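Local coordinates for protein butyryl-CoA dehydrogenase (Marinomonas mediterranea, PDB 6CXT) that is a flavoprotein of the acyl-CoA dehydrogenase family that holds flavin-adenine dinucleotide and a second bound ligand in its pockets, at residues L17-E22 / W38-D43; C245-F250 / L321-A326. All blocks are in the same frame, centred on the assembly; numbering follows the deposited sequence.

Interaction 1: residues L17-E22 / W38-D43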
# COMPACT_ATOMS: atom_id res chain seq x y z
N LEU B 17 11.86 -4.59 31.27
CA LEU B 17 10.47 -5.08 31.20
C LEU B 17 9.74 -5.06 32.52
O LEU B 17 8.55 -4.70 32.59
CB LEU B 17 10.39 -6.49 30.60
CG LEU B 17 10.70 -6.64 29.11
CD1 LEU B 17 10.65 -8.13 28.75
CD2 LEU B 17 9.78 -5.83 28.21
N ARG B 18 10.43 -5.44 33.59
CA ARG B 18 9.82 -5.39 34.92
C ARG B 18 9.62 -3.95 35.41
O ARG B 18 8.63 -3.65 36.07
CB ARG B 18 10.68 -6.16 35.92
CG ARG B 18 10.75 -7.68 35.72
CD ARG B 18 11.86 -8.34 36.59
NE ARG B 18 12.29 -7.49 37.73
CZ ARG B 18 13.54 -7.04 37.97
NH1 ARG B 18 14.56 -7.38 37.17
NH2 ARG B 18 13.78 -6.27 39.04
N PHE B 19 10.53 -3.04 35.08
CA PHE B 19 10.43 -1.65 35.53
C PHE B 19 9.16 -0.93 35.09
O PHE B 19 8.59 -0.22 35.89
CB PHE B 19 11.68 -0.85 35.20
CG PHE B 19 11.62 0.57 35.65
CD1 PHE B 19 11.91 0.91 36.98
CD2 PHE B 19 11.26 1.58 34.74
CE1 PHE B 19 11.84 2.25 37.39
CE2 PHE B 19 11.18 2.91 35.16
CZ PHE B 19 11.49 3.24 36.48
N GLY B 20 8.69 -1.10 33.84
CA GLY B 20 7.37 -0.56 33.39
C GLY B 20 6.18 -0.48 34.36
O GLY B 20 5.53 0.57 34.44
N LYS B 21 5.91 -1.56 35.10
CA LYS B 21 4.85 -1.61 36.14
C LYS B 21 5.06 -0.68 37.35
O LYS B 21 4.10 -0.27 38.00
CB LYS B 21 4.64 -3.05 36.64
CG LYS B 21 5.67 -3.51 37.69
CD LYS B 21 5.58 -4.99 38.05
CE LYS B 21 6.40 -5.85 37.08
NZ LYS B 21 7.02 -7.05 37.71
N GLU B 22 6.30 -0.39 37.68
CA GLU B 22 6.60 0.51 38.80
C GLU B 22 6.16 1.95 38.53
O GLU B 22 6.15 2.77 39.46
CB GLU B 22 8.07 0.43 39.17
CG GLU B 22 8.39 -0.84 39.93
CD GLU B 22 9.87 -1.07 40.08
OE1 GLU B 22 10.60 -0.11 40.42
OE2 GLU B 22 10.31 -2.22 39.87
N TRP B 38 9.52 10.65 35.74
CA TRP B 38 10.83 11.09 35.22
C TRP B 38 11.96 10.71 36.21
O TRP B 38 12.94 10.03 35.85
CB TRP B 38 10.78 12.60 34.93
CG TRP B 38 12.12 13.14 34.53
CD1 TRP B 38 13.10 13.58 35.37
CD2 TRP B 38 12.62 13.28 33.19
NE1 TRP B 38 14.20 13.98 34.64
CE2 TRP B 38 13.93 13.83 33.30
CE3 TRP B 38 12.06 13.06 31.90
CZ2 TRP B 38 14.72 14.14 32.16
CZ3 TRP B 38 12.82 13.35 30.78
CH2 TRP B 38 14.18 13.89 30.92
N ASN B 39 11.80 11.08 37.49
CA ASN B 39 12.83 10.78 38.50
C ASN B 39 13.00 9.26 38.71
O ASN B 39 14.12 8.78 38.87
CB ASN B 39 12.55 11.51 39.85
CG ASN B 39 12.62 13.03 39.71
OD1 ASN B 39 13.29 13.54 38.81
ND2 ASN B 39 11.93 13.74 40.59
N ALA B 40 11.89 8.51 38.64
CA ALA B 40 11.98 7.05 38.72
C ALA B 40 12.80 6.45 37.57
O ALA B 40 13.65 5.55 37.79
CB ALA B 40 10.61 6.41 38.85
N LEU B 41 12.57 6.96 36.36
CA LEU B 41 13.41 6.57 35.22
C LEU B 41 14.89 6.96 35.45
O LEU B 41 15.78 6.21 35.10
CB LEU B 41 12.92 7.25 33.91
CG LEU B 41 11.69 6.55 33.31
CD1 LEU B 41 10.95 7.49 32.36
CD2 LEU B 41 12.10 5.24 32.60
N GLY B 42 15.11 8.14 36.03
CA GLY B 42 16.45 8.57 36.47
C GLY B 42 17.10 7.57 37.40
O GLY B 42 18.23 7.13 37.14
N ASP B 43 16.40 7.20 38.47
CA ASP B 43 16.90 6.14 39.37
C ASP B 43 17.12 4.78 38.71
O ASP B 43 18.06 4.09 39.03
CB ASP B 43 15.93 5.96 40.53
CG ASP B 43 15.76 7.22 41.34
OD1 ASP B 43 16.57 8.15 41.21
OD2 ASP B 43 14.79 7.31 42.11

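Interaction 2: residues C245-F250 / L321-A326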
# COMPACT_ATOMS: atom_id res chain seq x y z
N CYS B 245 18.68 5.68 18.42
CA CYS B 245 18.39 5.14 19.72
C CYS B 245 17.00 5.51 20.23
O CYS B 245 16.39 4.73 20.92
CB CYS B 245 19.43 5.62 20.75
SG CYS B 245 21.13 5.12 20.27
N LEU B 246 16.53 6.73 19.95
CA LEU B 246 15.25 7.17 20.50
C LEU B 246 14.13 6.24 19.97
O LEU B 246 13.21 5.86 20.69
CB LEU B 246 14.98 8.64 20.18
CG LEU B 246 13.66 9.27 20.67
CD1 LEU B 246 13.82 10.78 20.89
CD2 LEU B 246 12.50 9.03 19.66
N PHE B 247 14.28 5.80 18.72
CA PHE B 247 13.19 5.04 18.02
C PHE B 247 13.08 3.60 18.51
O PHE B 247 12.08 2.91 18.23
CB PHE B 247 13.38 5.17 16.48
CG PHE B 247 12.93 6.53 15.98
CD1 PHE B 247 13.74 7.70 16.24
CD2 PHE B 247 11.71 6.71 15.36
CE1 PHE B 247 13.28 8.95 15.94
CE2 PHE B 247 11.25 7.99 15.00
CZ PHE B 247 12.03 9.10 15.31
N ALA B 248 14.07 3.15 19.27
CA ALA B 248 13.96 1.87 20.01
C ALA B 248 12.69 1.84 20.88
O ALA B 248 12.08 0.78 21.05
CB ALA B 248 15.18 1.63 20.86
N ILE B 249 12.28 3.01 21.40
CA ILE B 249 11.03 3.12 22.19
C ILE B 249 9.85 2.45 21.43
O ILE B 249 9.05 1.66 22.00
CB ILE B 249 10.65 4.58 22.52
CG1 ILE B 249 11.74 5.24 23.42
CG2 ILE B 249 9.29 4.64 23.20
CD1 ILE B 249 11.60 6.77 23.42
N PHE B 250 9.74 2.80 20.16
CA PHE B 250 8.51 2.47 19.41
C PHE B 250 8.53 1.02 18.96
O PHE B 250 7.48 0.46 18.70
CB PHE B 250 8.42 3.39 18.21
CG PHE B 250 8.58 4.85 18.59
CD1 PHE B 250 7.80 5.40 19.65
CD2 PHE B 250 9.52 5.67 17.92
CE1 PHE B 250 7.98 6.73 20.08
CE2 PHE B 250 9.65 7.03 18.30
CZ PHE B 250 8.93 7.55 19.38
N LEU B 321 12.98 5.44 9.59
CA LEU B 321 11.84 5.41 8.65
C LEU B 321 10.99 4.13 8.89
O LEU B 321 9.78 4.23 9.04
CB LEU B 321 12.38 5.43 7.21
CG LEU B 321 11.35 5.36 6.07
CD1 LEU B 321 10.44 6.58 6.17
CD2 LEU B 321 12.11 5.26 4.71
N ALA B 322 11.63 2.98 8.90
CA ALA B 322 10.88 1.72 8.99
C ALA B 322 10.14 1.66 10.33
O ALA B 322 8.98 1.22 10.37
CB ALA B 322 11.81 0.53 8.83
N ILE B 323 10.81 2.05 11.44
CA ILE B 323 10.19 1.97 12.76
C ILE B 323 8.98 2.90 12.83
O ILE B 323 7.88 2.50 13.29
CB ILE B 323 11.20 2.32 13.90
CG1 ILE B 323 12.24 1.19 14.02
CG2 ILE B 323 10.47 2.51 15.26
CD1 ILE B 323 13.47 1.58 14.84
N SER B 324 9.18 4.16 12.40
CA SER B 324 8.15 5.15 12.60
C SER B 324 6.95 4.80 11.66
O SER B 324 5.78 4.89 12.08
CB SER B 324 8.70 6.57 12.30
OG SER B 324 9.18 6.64 10.95
N GLU B 325 7.25 4.37 10.43
CA GLU B 325 6.16 3.96 9.51
C GLU B 325 5.41 2.70 10.02
O GLU B 325 4.16 2.64 9.95
CB GLU B 325 6.61 3.82 8.04
CG GLU B 325 7.11 5.18 7.47
CD GLU B 325 6.02 6.22 7.27
OE1 GLU B 325 4.79 5.90 7.36
OE2 GLU B 325 6.34 7.42 6.98
N ALA B 326 6.17 1.74 10.52
CA ALA B 326 5.53 0.54 11.09
C ALA B 326 4.66 0.91 12.29
O ALA B 326 3.59 0.34 12.48
CB ALA B 326 6.57 -0.53 11.45

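Interaction 1: residues L17-E22 / W38-D43
Phe19 carries nearly the whole of its side of this contact: the far end of its ring is pushed against Ala40 and Leu41, a worked case of one aromatic residue tying two helices together. Just before it, Leu17 turns to another neighbour and lies on Gln76 of helix 64-77. At Phe19, near the end of helix 7-19, the ring is thrown outward because CG stands anti to the backbone N (chi1 -180°), and this carries its outermost carbon across to helix 35-44. There CZ comes to 3.4 Å from Ala40 O, an oblique approach that puts a C-H beside a backbone carbonyl. The same atom lies 4.1 Å from Ala40 CB, so the methyl group and the carbonyl of one residue both meet the ring's far end. On the neighbouring ring carbon, CE2 is 3.6 Å from Leu41 CD2, and the two side chains cross at about a right angle. The CB of Leu41 does not aim at the ring; it is the CD2 branch that reaches back to it.

Both helices belong to the helical N-terminal domain of the acyl-CoA dehydrogenase fold, and the bridge is long enough that the nearest CA atoms, those of Phe19 and Leu41, stay 8.7 Å apart. Leu74 of helix 64-77 and the ring of Phe44, its plane turned by about 35°, also pack on Phe19, while Leu41 continues onto Leu83 and Leu84 of helix 81-101. Beyond the aromatic residue, Gly20 leaves helical backbone angles, and its N makes a weak hydrogen bond to Ser77 OG. The carbonyl of Phe19 is taken up three residues on, where Glu22 N donates to Phe19 O at 2.9 Å.

Interaction 2: residues C245-F250 / L321-A326
Ile323 is the apolar centre of this contact, set against Phe247 and Phe250 where the chain enters helix 248-267. Its two methyls share the work: CG2 lies 3.7 Å from Phe250 CB, and CD1 lies 3.9 Å from Phe247 CB. The CG2 branch, anti to the backbone N, sits at the edge of both rings, near their planes, so neither aromatic face is used on it. Ile323 also rests on Ala295 and Leu299 of helix 279-306, a packing in keeping with the helical bundle of the C-terminal domain in this family.

Aromatic packing holds the two phenylalanines to each other. Phe250 CE2 stands 3.6 Å above the plane of the Phe247 ring, offset toward its rim, while Phe247 CD2 lies in the plane of the Phe250 ring at its edge. Phe247 also extends CE2 to Ser324 CB at 4.0 Å, an oblique touch that engages the serine through carbon.

Polar atoms enter mainly from the backbone. Phe247 O is 3.4 Å from Ile323 CG2, yet it is bonded within its own segment, accepting from Phe250 N at 3.0 Å. The Ser324 hydroxyl, placed between backbone N and carbonyl carbon (chi1 58°), is turned back to its own helix and bonds Lys320 O.

With Phe247 O and the Ser324 hydroxyl each bonded on its own side, attraction across this buried interface comes mainly from dispersion and shape fit.

In the fold
Interactions 1 and 2 illustrate how separate hydrophobic contacts can share a scaffold without touching. Their centres are 21 Å apart and their nearest atoms about 9 Å, and they follow one another along the chain, one in the N-terminal helical domain and the other in the C-terminal one. Both pack on helix 81-101, interaction 2 through Leu246 on Phe85 and Ala88 and through Phe250 on Thr81. Tyr46 is a second bridge, touched by both Leu41 and Ile249. In interaction 2 the side chain of Phe247 is about 7 Å from bound FK4 and that of Phe250 about 9 Å from flavin-adenine dinucleotide.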